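CAIP (Helicobacter cinaedi, PDB 5LBH) is a Dps-like mini-ferritin of the neutrophil-activating protein type that probably stores iron and, as an antigen, promotes the differentiation of macrophages into foam cells. Local coordinates at residues E6-I11 with T108-Q113; Q12-V17 with A77-E82; A95-Y100 with M139-L144. All blocks are in the same frame, centred on the assembly; numbering follows the deposited sequence.

Contact 1: E6-I11 with T108-Q113; sequences ELLKQI and TELSAQ
Helices 4-28 and 89-116 run nearly antiparallel here, their short segments at 160° with axes 9.9 Å apart, and meet through aliphatic side chains without a hydrogen bond across the gap. From the 108-113 side the contact opens at Glu109, whose CG is anti to the backbone N and lies 3.8 Å from Leu7 CD1. A bend at chi2 then sends its carboxylate along its own helix. Leu110 and Leu7 share most of the packing. Leu110 has its CB directed toward helix 4-28, and with CG anti to the backbone N (chi1 172°) both methyls are engaged: Leu110 CD2 lies 3.7 Å from Leu8 CD2, the two chains crossing obliquely, and 4.1 Å from Ile11 CD1, where they cross at about a right angle. Leu110 CD1 lies 4.2 Å from Leu7 CB. Leu7 in turn reaches beyond the side chain, its CD1 resting 3.6 Å from Leu110 N, against the helix backbone. One turn on, Gln113 closes the contact with CG 4.0 Å from Leu7 CD1. Gln113 NE2 donates to Glu109 OE2 (3.0 Å), nearly along the C-O axis of that oxygen and close to the amide plane, which ties the two polar ends together beside the leucine. Deeper in the four-helix bundle, Leu8 and Ile11 continue onto Val55 of helix 34-61, while Leu110 also packs on Ala126 of helix 120-144.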
# COMPACT_ATOMS: atom_id res chain seq x y z
N GLU A 6 -33.15 -24.97 -10.10
CA GLU A 6 -32.77 -26.37 -9.92
C GLU A 6 -31.33 -26.60 -10.33
O GLU A 6 -30.60 -27.35 -9.68
CB GLU A 6 -33.73 -27.28 -10.71
CG GLU A 6 -35.19 -27.21 -10.22
CD GLU A 6 -36.23 -27.76 -11.23
OE1 GLU A 6 -37.45 -27.65 -10.97
OE2 GLU A 6 -35.82 -28.29 -12.30
N LEU A 7 -30.88 -25.97 -11.41
CA LEU A 7 -29.49 -26.12 -11.82
C LEU A 7 -28.55 -25.44 -10.84
O LEU A 7 -27.46 -25.96 -10.54
CB LEU A 7 -29.29 -25.60 -13.25
CG LEU A 7 -29.55 -26.61 -14.36
CD1 LEU A 7 -29.61 -25.94 -15.71
CD2 LEU A 7 -28.43 -27.65 -14.37
N LEU A 8 -28.94 -24.27 -10.32
CA LEU A 8 -28.13 -23.57 -9.34
C LEU A 8 -27.91 -24.40 -8.07
O LEU A 8 -26.79 -24.44 -7.55
CB LEU A 8 -28.77 -22.23 -8.99
CG LEU A 8 -28.71 -21.07 -9.98
CD1 LEU A 8 -29.65 -19.97 -9.49
CD2 LEU A 8 -27.29 -20.53 -10.21
N LYS A 9 -28.96 -25.04 -7.52
CA LYS A 9 -28.74 -25.80 -6.29
C LYS A 9 -27.98 -27.09 -6.56
O LYS A 9 -27.28 -27.59 -5.67
CB LYS A 9 -30.02 -26.12 -5.52
CG LYS A 9 -31.19 -25.23 -5.71
CD LYS A 9 -32.19 -25.45 -4.59
CE LYS A 9 -32.38 -26.93 -4.31
NZ LYS A 9 -33.20 -27.13 -3.08
N GLN A 10 -28.10 -27.63 -7.76
CA GLN A 10 -27.25 -28.75 -8.13
C GLN A 10 -25.78 -28.32 -8.13
O GLN A 10 -24.91 -28.99 -7.54
CB GLN A 10 -27.69 -29.31 -9.48
CG GLN A 10 -26.87 -30.49 -9.97
CD GLN A 10 -27.09 -31.73 -9.13
OE1 GLN A 10 -28.22 -32.07 -8.79
NE2 GLN A 10 -26.01 -32.38 -8.76
N ILE A 11 -25.48 -27.17 -8.74
CA ILE A 11 -24.12 -26.61 -8.68
C ILE A 11 -23.69 -26.43 -7.22
O ILE A 11 -22.55 -26.71 -6.85
CB ILE A 11 -24.07 -25.28 -9.45
CG1 ILE A 11 -24.43 -25.47 -10.94
CG2 ILE A 11 -22.71 -24.63 -9.28
CD1 ILE A 11 -23.85 -24.49 -11.85
N THR A 108 -22.79 -24.67 -18.52
CA THR A 108 -23.30 -24.46 -19.87
C THR A 108 -24.82 -24.60 -19.91
O THR A 108 -25.51 -23.76 -20.47
CB THR A 108 -22.65 -25.44 -20.83
OG1 THR A 108 -21.22 -25.33 -20.73
CG2 THR A 108 -23.11 -25.19 -22.25
N GLU A 109 -25.35 -25.66 -19.30
CA GLU A 109 -26.79 -25.83 -19.35
C GLU A 109 -27.50 -24.76 -18.54
O GLU A 109 -28.58 -24.30 -18.94
CB GLU A 109 -27.16 -27.25 -18.90
CG GLU A 109 -28.65 -27.55 -19.03
CD GLU A 109 -29.21 -27.31 -20.47
OE1 GLU A 109 -28.43 -27.45 -21.45
OE2 GLU A 109 -30.41 -26.98 -20.59
N LEU A 110 -26.90 -24.30 -17.44
CA LEU A 110 -27.45 -23.16 -16.71
C LEU A 110 -27.56 -21.92 -17.59
O LEU A 110 -28.55 -21.20 -17.53
CB LEU A 110 -26.59 -22.86 -15.48
CG LEU A 110 -26.89 -21.59 -14.68
CD1 LEU A 110 -28.29 -21.58 -14.12
CD2 LEU A 110 -25.87 -21.39 -13.56
N SER A 111 -26.53 -21.65 -18.38
CA SER A 111 -26.56 -20.46 -19.24
C SER A 111 -27.67 -20.57 -20.29
O SER A 111 -28.43 -19.62 -20.52
CB SER A 111 -25.19 -20.26 -19.89
OG SER A 111 -25.17 -19.08 -20.66
N ALA A 112 -27.79 -21.73 -20.94
CA ALA A 112 -28.83 -21.93 -21.95
C ALA A 112 -30.22 -21.79 -21.35
O ALA A 112 -31.10 -21.15 -21.93
CB ALA A 112 -28.68 -23.30 -22.60
N GLN A 113 -30.44 -22.40 -20.18
CA GLN A 113 -31.76 -22.35 -19.57
C GLN A 113 -32.09 -20.94 -19.11
O GLN A 113 -33.21 -20.46 -19.32
CB GLN A 113 -31.82 -23.30 -18.37
CG GLN A 113 -31.92 -24.77 -18.74
CD GLN A 113 -33.25 -25.14 -19.38
OE1 GLN A 113 -34.24 -24.41 -19.26
NE2 GLN A 113 -33.26 -26.27 -20.08

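Contact 2: Q12-V17 with A77-E82; sequences QADASV and AKIKEE
With chi1 of -67°, Asp14 holds CG anti to its carbonyl carbon, which swings the carboxylate out to the loop, while Val17, its CG1 anti to the backbone N (chi1 172°), spreads two methyls toward the same loop. The arrangement belongs to the long crossover of the Dps-type ferritin fold, where the chain leaves the short helix 70-76 at Ala77 and passes over helix 4-28. Asp14 OD1 grips two successive backbone N-H groups: Lys78 N, at 2.5 Å, is met by the syn lone pair of OD1, and Ile79 N, at 2.9 Å, comes from above the carboxylate plane in a straighter bond (166°). Asp14 OD2 is taken by Tyr102 OH and Gln10 NE2, so this buried carboxylate is well supplied with partners, consistent with an ionised state. Beside it the loop packs by apolar contact, with Val17 CG2 3.5 Å from Ala77 CB, and Val17 CG1 4.1 Å from Ile79 CG2. Glu81 crosses Val17 at about a right angle and carries its carboxylate on to the backbone N-H groups of Leu70 and Ala71 of a neighbouring subunit. Its aliphatic part stays behind, Glu81 CG lying 3.7 Å from Val17 CG1.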
# COMPACT_ATOMS: atom_id res chain seq x y z
N GLN A 12 -24.60 -25.93 -6.38
CA GLN A 12 -24.29 -25.72 -4.98
C GLN A 12 -23.87 -27.02 -4.30
O GLN A 12 -22.82 -27.07 -3.63
CB GLN A 12 -25.51 -25.11 -4.27
CG GLN A 12 -25.23 -24.68 -2.85
CD GLN A 12 -26.48 -24.50 -2.01
OE1 GLN A 12 -27.59 -24.66 -2.50
NE2 GLN A 12 -26.30 -24.18 -0.74
N ALA A 13 -24.66 -28.09 -4.48
CA ALA A 13 -24.36 -29.35 -3.80
C ALA A 13 -23.04 -29.94 -4.29
O ALA A 13 -22.24 -30.44 -3.48
CB ALA A 13 -25.51 -30.33 -3.99
N ASP A 14 -22.81 -29.92 -5.60
CA ASP A 14 -21.55 -30.47 -6.10
C ASP A 14 -20.37 -29.60 -5.69
O ASP A 14 -19.26 -30.13 -5.49
CB ASP A 14 -21.62 -30.64 -7.62
CG ASP A 14 -22.62 -31.72 -8.04
OD1 ASP A 14 -22.63 -32.85 -7.48
OD2 ASP A 14 -23.41 -31.43 -8.96
N ALA A 15 -20.56 -28.27 -5.58
CA ALA A 15 -19.47 -27.41 -5.10
C ALA A 15 -19.07 -27.78 -3.68
O ALA A 15 -17.87 -27.84 -3.37
CB ALA A 15 -19.85 -25.93 -5.16
N SER A 16 -20.04 -28.04 -2.80
CA SER A 16 -19.67 -28.34 -1.42
C SER A 16 -18.94 -29.68 -1.32
O SER A 16 -18.04 -29.82 -0.50
CB SER A 16 -20.89 -28.31 -0.48
OG SER A 16 -21.78 -29.39 -0.69
N VAL A 17 -19.31 -30.65 -2.15
CA VAL A 17 -18.59 -31.93 -2.14
C VAL A 17 -17.20 -31.77 -2.75
O VAL A 17 -16.22 -32.28 -2.21
CB VAL A 17 -19.42 -33.01 -2.86
CG1 VAL A 17 -18.60 -34.29 -3.05
CG2 VAL A 17 -20.71 -33.28 -2.06
N ALA A 77 -25.70 -34.26 -4.45
CA ALA A 77 -24.45 -34.17 -5.18
C ALA A 77 -24.31 -35.33 -6.15
O ALA A 77 -24.62 -36.48 -5.81
CB ALA A 77 -23.27 -34.15 -4.22
N LYS A 78 -23.88 -35.03 -7.37
CA LYS A 78 -23.49 -36.10 -8.27
C LYS A 78 -22.00 -36.36 -8.26
O LYS A 78 -21.57 -37.46 -8.63
CB LYS A 78 -23.95 -35.79 -9.70
CG LYS A 78 -25.45 -35.70 -9.78
CD LYS A 78 -25.96 -35.92 -11.18
CE LYS A 78 -27.48 -35.97 -11.18
NZ LYS A 78 -28.01 -36.57 -12.45
N ILE A 79 -21.19 -35.38 -7.85
CA ILE A 79 -19.76 -35.61 -7.73
C ILE A 79 -19.51 -36.58 -6.59
O ILE A 79 -20.07 -36.42 -5.50
CB ILE A 79 -19.01 -34.28 -7.54
CG1 ILE A 79 -18.95 -33.57 -8.89
CG2 ILE A 79 -17.60 -34.50 -7.01
CD1 ILE A 79 -18.23 -32.33 -8.87
N LYS A 80 -18.69 -37.60 -6.84
CA LYS A 80 -18.46 -38.65 -5.86
C LYS A 80 -17.43 -38.20 -4.83
O LYS A 80 -16.47 -37.52 -5.17
CB LYS A 80 -17.98 -39.93 -6.53
CG LYS A 80 -18.86 -40.44 -7.67
CD LYS A 80 -20.05 -41.22 -7.16
CE LYS A 80 -20.89 -41.77 -8.33
NZ LYS A 80 -20.09 -42.62 -9.27
N GLU A 81 -17.64 -38.58 -3.58
CA GLU A 81 -16.62 -38.38 -2.57
C GLU A 81 -15.48 -39.37 -2.75
O GLU A 81 -15.63 -40.42 -3.39
CB GLU A 81 -17.22 -38.46 -1.16
CG GLU A 81 -18.05 -37.22 -0.84
CD GLU A 81 -18.30 -37.00 0.65
OE1 GLU A 81 -19.11 -37.75 1.24
OE2 GLU A 81 -17.63 -36.09 1.23
N GLU A 82 -14.30 -38.99 -2.26
CA GLU A 82 -13.08 -39.77 -2.41
C GLU A 82 -12.57 -40.25 -1.06
O GLU A 82 -12.22 -39.43 -0.19
CB GLU A 82 -12.01 -38.95 -3.15
CG GLU A 82 -10.67 -39.66 -3.30
CD GLU A 82 -10.78 -41.00 -3.99
OE1 GLU A 82 -11.24 -41.97 -3.35
OE2 GLU A 82 -10.40 -41.12 -5.17
O HOH W 1 -15.77 -35.09 -0.34

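Contact 3: A95-Y100 with M139-L144; sequences AVLADY and MLKSQL
CD1 of Leu140 is touched by three residues of 95-100 where the first half of helix 89-116 meets the C-terminal end of helix 120-144 in the ferritin-like four-helix bundle. The short segments run at 148° to each other with axes 10.3 Å apart, an antiparallel but clearly splayed pairing. Along 95-100 the first residue to touch is Val96. Val96 CG1, anti to the backbone N (chi1 161°), comes within 3.6 Å of Leu140 CD1, the two side chains crossing at about a right angle. The same methyl of Val96 lies over the centre of the Tyr100 ring, 3.7 Å above its plane, covering that face of the ring one turn further on. Leu97 points toward helix 120-144 and meets it at two levels: CB lies 4.1 Å from Leu140 CD1, while CD2 lies 3.9 Å from Leu144 CD1, the pair crossing obliquely. That CD2 also rests against the methylene part of Lys141, at its CG, before the lysine chain runs on, extended, toward its charged end. Tyr100 closes the segment, its CD2 ring atom 3.9 Å from Leu140 CD1. All this contact is apolar, with no hydrogen bond joining the two helices. Tyr100 then fills the interior of the bundle, touching Phe18 of helix 4-28 and Ile44 and Phe48 of helix 34-61, while Ser142 and Gln143 of helix 120-144 border Phe34 and Met32 of a neighbouring subunit.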
# COMPACT_ATOMS: atom_id res chain seq x y z
N ALA A 95 -8.11 -36.20 -11.71
CA ALA A 95 -9.32 -36.07 -10.90
C ALA A 95 -9.95 -34.70 -11.12
O ALA A 95 -11.16 -34.60 -11.33
CB ALA A 95 -9.00 -36.28 -9.42
N VAL A 96 -9.14 -33.64 -11.12
CA VAL A 96 -9.66 -32.29 -11.24
C VAL A 96 -10.18 -32.04 -12.65
O VAL A 96 -11.21 -31.39 -12.84
CB VAL A 96 -8.57 -31.27 -10.84
CG1 VAL A 96 -8.90 -29.85 -11.38
CG2 VAL A 96 -8.31 -31.30 -9.34
N LEU A 97 -9.47 -32.53 -13.67
CA LEU A 97 -9.93 -32.36 -15.04
C LEU A 97 -11.30 -33.01 -15.24
O LEU A 97 -12.21 -32.39 -15.79
CB LEU A 97 -8.92 -32.93 -16.03
CG LEU A 97 -9.26 -32.94 -17.53
CD1 LEU A 97 -9.48 -31.52 -18.07
CD2 LEU A 97 -8.20 -33.66 -18.37
N ALA A 98 -11.48 -34.23 -14.72
CA ALA A 98 -12.76 -34.91 -14.89
C ALA A 98 -13.90 -34.13 -14.24
O ALA A 98 -14.96 -33.94 -14.85
CB ALA A 98 -12.70 -36.32 -14.33
N ASP A 99 -13.69 -33.65 -13.02
CA ASP A 99 -14.75 -32.88 -12.36
C ASP A 99 -14.99 -31.54 -13.04
O ASP A 99 -16.13 -31.06 -13.05
CB ASP A 99 -14.46 -32.71 -10.87
CG ASP A 99 -14.76 -33.97 -10.06
OD1 ASP A 99 -15.42 -34.88 -10.60
OD2 ASP A 99 -14.36 -34.05 -8.89
N TYR A 100 -13.94 -30.91 -13.58
CA TYR A 100 -14.10 -29.65 -14.31
C TYR A 100 -14.98 -29.82 -15.55
O TYR A 100 -15.74 -28.92 -15.91
CB TYR A 100 -12.75 -29.09 -14.72
CG TYR A 100 -12.08 -28.26 -13.68
CD1 TYR A 100 -12.60 -28.17 -12.40
CD2 TYR A 100 -10.97 -27.52 -13.99
CE1 TYR A 100 -11.99 -27.39 -11.44
CE2 TYR A 100 -10.35 -26.73 -13.05
CZ TYR A 100 -10.87 -26.68 -11.78
OH TYR A 100 -10.24 -25.90 -10.83
N MET A 139 -5.49 -25.87 -19.75
CA MET A 139 -4.19 -25.91 -19.09
C MET A 139 -3.90 -27.30 -18.53
O MET A 139 -2.77 -27.79 -18.62
CB MET A 139 -4.13 -24.85 -18.00
CG MET A 139 -4.13 -23.40 -18.51
SD MET A 139 -4.07 -22.24 -17.12
CE MET A 139 -3.77 -20.72 -18.00
N LEU A 140 -4.93 -27.96 -17.97
CA LEU A 140 -4.74 -29.30 -17.43
C LEU A 140 -4.46 -30.30 -18.53
O LEU A 140 -3.63 -31.21 -18.36
CB LEU A 140 -5.96 -29.73 -16.62
CG LEU A 140 -6.10 -29.18 -15.20
CD1 LEU A 140 -7.54 -29.34 -14.69
CD2 LEU A 140 -5.14 -29.86 -14.28
N LYS A 141 -5.13 -30.17 -19.68
CA LYS A 141 -4.83 -31.06 -20.80
C LYS A 141 -3.41 -30.84 -21.31
O LYS A 141 -2.72 -31.81 -21.65
CB LYS A 141 -5.83 -30.86 -21.94
CG LYS A 141 -7.20 -31.42 -21.68
CD LYS A 141 -8.13 -30.98 -22.80
CE LYS A 141 -9.48 -31.64 -22.70
NZ LYS A 141 -10.40 -31.13 -23.77
N SER A 142 -2.94 -29.60 -21.35
CA SER A 142 -1.57 -29.37 -21.77
C SER A 142 -0.60 -29.95 -20.76
O SER A 142 0.43 -30.53 -21.13
CB SER A 142 -1.30 -27.88 -21.97
OG SER A 142 -2.00 -27.39 -23.10
N GLN A 143 -0.95 -29.86 -19.47
CA GLN A 143 -0.06 -30.36 -18.44
C GLN A 143 -0.01 -31.88 -18.43
O GLN A 143 1.05 -32.45 -18.17
CB GLN A 143 -0.49 -29.80 -17.09
CG GLN A 143 0.29 -30.32 -15.91
CD GLN A 143 -0.20 -29.77 -14.59
OE1 GLN A 143 -1.11 -28.93 -14.56
NE2 GLN A 143 0.39 -30.22 -13.49
N LEU A 144 -1.11 -32.55 -18.76
CA LEU A 144 -1.13 -34.01 -18.84
C LEU A 144 -0.67 -34.55 -20.19
O LEU A 144 -0.41 -35.75 -20.30
CB LEU A 144 -2.54 -34.54 -18.53
CG LEU A 144 -3.07 -34.35 -17.10
CD1 LEU A 144 -4.60 -34.43 -17.05
CD2 LEU A 144 -2.48 -35.41 -16.21

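Overall arrangement
All three contacts are partly buried, and each ties a different pair of elements in the ferritin-like bundle. Contacts 1 and 3 both use helix 89-116, toward its two ends, with centres about 22 Å apart; they pair it with helices 4-28 and 120-144 and are apolar across the interface. Contact 2, nearest the centre of the chain, differs in kind: a buried carboxylate fastens a loop by its backbone, with hydrophobic packing alongside. It shares helix 4-28 with contact 1, where Gln10 packs on Lys78, and touches contact 3 through Ile79 against Asp99. Subunit neighbours approach all three, through Ser111, Glu81 and Ser142 respectively.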